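PDB 6M7L: putative non-ribosomal peptide synthetase from Actinomadura parvosata subsp. kistnae, which probably acts through a condensation domain that joins amino acid or peptide units during non-ribosomal peptide synthesis. Local coordinates for residues R47-L52 with V399-E404. Numbering follows the deposited sequence.
Sequences RVALRL and VPMPEE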
ATOM      1  N   ARG A  47      -9.157   4.730 -15.505  1.00 52.82           N
ATOM      2  CA  ARG A  47      -9.931   5.770 -14.844  1.00 52.58           C
ATOM      3  C   ARG A  47     -10.192   5.385 -13.395  1.00 49.36           C
ATOM      4  O   ARG A  47     -10.258   4.204 -13.049  1.00 47.76           O
ATOM      5  CB  ARG A  47     -11.251   6.050 -15.577  1.00 41.78           C
ATOM      6  CG  ARG A  47     -12.306   4.964 -15.448  1.00 48.54           C
ATOM      7  CD  ARG A  47     -11.979   3.760 -16.349  1.00 58.93           C
ATOM      8  NE  ARG A  47     -11.896   2.533 -15.567  1.00 70.63           N
ATOM      9  CZ  ARG A  47     -12.924   1.722 -15.348  1.00 74.23           C
ATOM     10  NH1 ARG A  47     -12.761   0.643 -14.595  1.00 69.63           N
ATOM     11  NH2 ARG A  47     -14.112   1.995 -15.881  1.00 71.22           N
ATOM     12  N   VAL A  48     -10.330   6.408 -12.556  1.00 44.58           N
ATOM     13  CA  VAL A  48     -10.570   6.236 -11.128  1.00 47.96           C
ATOM     14  C   VAL A  48     -11.569   7.294 -10.682  1.00 46.37           C
ATOM     15  O   VAL A  48     -11.431   8.473 -11.023  1.00 52.51           O
ATOM     16  CB  VAL A  48      -9.265   6.336 -10.312  1.00 47.89           C
ATOM     17  CG1 VAL A  48      -8.488   7.596 -10.684  1.00 39.97           C
ATOM     18  CG2 VAL A  48      -9.562   6.302  -8.822  1.00 46.89           C
ATOM     19  N   ALA A  49     -12.582   6.872  -9.936  1.00 52.14           N
ATOM     20  CA  ALA A  49     -13.561   7.777  -9.352  1.00 51.87           C
ATOM     21  C   ALA A  49     -13.381   7.782  -7.842  1.00 53.86           C
ATOM     22  O   ALA A  49     -13.382   6.722  -7.209  1.00 48.54           O
ATOM     23  CB  ALA A  49     -14.985   7.369  -9.732  1.00 46.52           C
ATOM     24  N   LEU A  50     -13.216   8.972  -7.271  1.00 55.28           N
ATOM     25  CA  LEU A  50     -12.941   9.137  -5.849  1.00 51.78           C
ATOM     26  C   LEU A  50     -14.079   9.909  -5.201  1.00 52.16           C
ATOM     27  O   LEU A  50     -14.386  11.031  -5.615  1.00 61.51           O
ATOM     28  CB  LEU A  50     -11.619   9.877  -5.627  1.00 50.79           C
ATOM     29  CG  LEU A  50     -10.316   9.190  -6.035  1.00 51.33           C
ATOM     30  CD1 LEU A  50      -9.139  10.098  -5.727  1.00 46.32           C
ATOM     31  CD2 LEU A  50     -10.166   7.858  -5.326  1.00 54.74           C
ATOM     32  N   ARG A  51     -14.692   9.316  -4.181  1.00 57.45           N
ATOM     33  CA  ARG A  51     -15.642  10.047  -3.355  1.00 52.97           C
ATOM     34  C   ARG A  51     -14.874  10.858  -2.319  1.00 53.00           C
ATOM     35  O   ARG A  51     -14.052  10.313  -1.578  1.00 60.21           O
ATOM     36  CB  ARG A  51     -16.623   9.094  -2.677  1.00 51.08           C
ATOM     37  CG  ARG A  51     -17.662   9.799  -1.826  1.00 59.65           C
ATOM     38  CD  ARG A  51     -18.904   8.946  -1.632  1.00 60.26           C
ATOM     39  NE  ARG A  51     -20.075   9.573  -2.235  1.00 71.06           N
ATOM     40  CZ  ARG A  51     -20.657   9.156  -3.354  1.00 59.51           C
ATOM     41  NH1 ARG A  51     -20.189   8.094  -3.994  1.00 58.32           N
ATOM     42  NH2 ARG A  51     -21.715   9.797  -3.826  1.00 60.25           N
ATOM     43  N   LEU A  52     -15.127  12.163  -2.288  1.00 54.28           N
ATOM     44  CA  LEU A  52     -14.405  13.093  -1.424  1.00 50.58           C
ATOM     45  C   LEU A  52     -15.416  13.799  -0.528  1.00 59.61           C
ATOM     46  O   LEU A  52     -16.053  14.770  -0.944  1.00 65.83           O
ATOM     47  CB  LEU A  52     -13.609  14.100  -2.250  1.00 52.71           C
ATOM     48  CG  LEU A  52     -12.641  13.539  -3.293  1.00 55.91           C
ATOM     49  CD1 LEU A  52     -12.089  14.663  -4.154  1.00 57.06           C
ATOM     50  CD2 LEU A  52     -11.513  12.772  -2.625  1.00 54.77           C
ATOM     51  N   VAL A 399     -15.039   5.039  -5.816  1.00 60.43           N
ATOM     52  CA  VAL A 399     -16.364   4.848  -6.399  1.00 56.41           C
ATOM     53  C   VAL A 399     -16.245   3.788  -7.488  1.00 64.69           C
ATOM     54  O   VAL A 399     -15.425   3.952  -8.405  1.00 64.82           O
ATOM     55  CB  VAL A 399     -16.922   6.159  -6.970  1.00 64.28           C
ATOM     56  CG1 VAL A 399     -18.241   5.910  -7.700  1.00 48.15           C
ATOM     57  CG2 VAL A 399     -17.092   7.191  -5.864  1.00 56.30           C
ATOM     58  N   PRO A 400     -17.020   2.705  -7.432  1.00 73.25           N
ATOM     59  CA  PRO A 400     -16.894   1.660  -8.452  1.00 69.28           C
ATOM     60  C   PRO A 400     -17.318   2.168  -9.820  1.00 63.76           C
ATOM     61  O   PRO A 400     -18.239   2.976  -9.948  1.00 72.14           O
ATOM     62  CB  PRO A 400     -17.831   0.558  -7.946  1.00 71.05           C
ATOM     63  CG  PRO A 400     -18.834   1.282  -7.114  1.00 71.39           C
ATOM     64  CD  PRO A 400     -18.061   2.383  -6.444  1.00 71.48           C
ATOM     65  N   MET A 401     -16.620   1.690 -10.841  1.00 69.48           N
ATOM     66  CA  MET A 401     -16.908   1.949 -12.240  1.00 68.30           C
ATOM     67  C   MET A 401     -17.203   0.630 -12.938  1.00 69.85           C
ATOM     68  O   MET A 401     -16.822  -0.439 -12.447  1.00 71.53           O
ATOM     69  CB  MET A 401     -15.719   2.640 -12.925  1.00 65.51           C
ATOM     70  CG  MET A 401     -15.302   3.964 -12.311  1.00 60.76           C
ATOM     71  SD  MET A 401     -16.176   5.374 -13.010  1.00 63.35           S
ATOM     72  CE  MET A 401     -15.862   5.125 -14.756  1.00 61.53           C
ATOM     73  N   PRO A 402     -17.886   0.660 -14.082  1.00 70.27           N
ATOM     74  CA  PRO A 402     -18.038  -0.564 -14.875  1.00 71.00           C
ATOM     75  C   PRO A 402     -16.682  -1.090 -15.325  1.00 74.01           C
ATOM     76  O   PRO A 402     -15.655  -0.413 -15.236  1.00 69.24           O
ATOM     77  CB  PRO A 402     -18.897  -0.119 -16.063  1.00 66.02           C
ATOM     78  CG  PRO A 402     -19.645   1.068 -15.556  1.00 69.37           C
ATOM     79  CD  PRO A 402     -18.695   1.768 -14.622  1.00 78.24           C
ATOM     80  N   GLU A 403     -16.690  -2.332 -15.809  1.00 74.79           N
ATOM     81  CA  GLU A 403     -15.457  -2.970 -16.251  1.00 66.36           C
ATOM     82  C   GLU A 403     -14.773  -2.133 -17.323  1.00 68.66           C
ATOM     83  O   GLU A 403     -15.429  -1.500 -18.155  1.00 69.01           O
ATOM     84  CB  GLU A 403     -15.747  -4.374 -16.786  1.00 66.00           C
ATOM     85  CG  GLU A 403     -16.231  -5.364 -15.738  1.00 66.75           C
ATOM     86  CD  GLU A 403     -15.130  -5.807 -14.792  1.00 60.83           C
ATOM     87  OE1 GLU A 403     -15.453  -6.421 -13.754  1.00 67.86           O
ATOM     88  OE2 GLU A 403     -13.943  -5.547 -15.085  1.00 64.79           O
ATOM     89  N   GLU A 404     -13.441  -2.124 -17.289  1.00 64.17           N
ATOM     90  CA  GLU A 404     -12.667  -1.335 -18.237  1.00 65.55           C
ATOM     91  C   GLU A 404     -12.934  -1.786 -19.668  1.00 68.09           C
ATOM     92  O   GLU A 404     -13.222  -2.956 -19.935  1.00 69.31           O
ATOM     93  CB  GLU A 404     -11.174  -1.451 -17.932  1.00 65.29           C
ATOM     94  CG  GLU A 404     -10.693  -0.559 -16.805  1.00 72.39           C
ATOM     95  CD  GLU A 404      -9.310  -0.935 -16.318  1.00 88.41           C
ATOM     96  OE1 GLU A 404      -8.908  -2.102 -16.514  1.00 90.54           O
ATOM     97  OE2 GLU A 404      -8.623  -0.065 -15.740  1.00 88.06           O
TER
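Val-399 N donates a hydrogen bond to Ala-49 O, 2.7 Å long and nearly straight at 172°. Beside it, Val-399 CB packs on Ala-49 CB. Val-399 CG2, anti to its own carbonyl carbon, meets Arg-51 N and CB. Past Val-399 the chain draws away from strand 45-53, and Met-401 and the long side chain of Arg-47 keep the two in touch. Met-401 SD lies 4.0 Å from Ala-49 CB. Met-401 CB sits over one face of the Arg-47 guanidinium. Pro-402 O lies at the guanidinium edge, close to its plane, gripped by Arg-47 NH1 at 3.1 Å and NH2 at 2.9 Å. Glu-404 CG covers the opposite face, 3.3 Å from Arg-47 NH1. An alanine in place of Arg-47 would probably leave Pro-402 O without either of these donors and open a gap between Met-401 and Glu-404. Strand 395-399, outermost in the five-stranded sheet, pairs antiparallel with 45-53, and its chain leaves as a loop toward strand 410-418 of the other sheet, a crossover between the two halves as in chloramphenicol acetyltransferase-like condensation domains. Strand 141-149 flanks 45-53 on the other side. Helix 110-119 packs against Arg-47, Val-399 and Met-401, helix 155-172 against Val-48 and Leu-50.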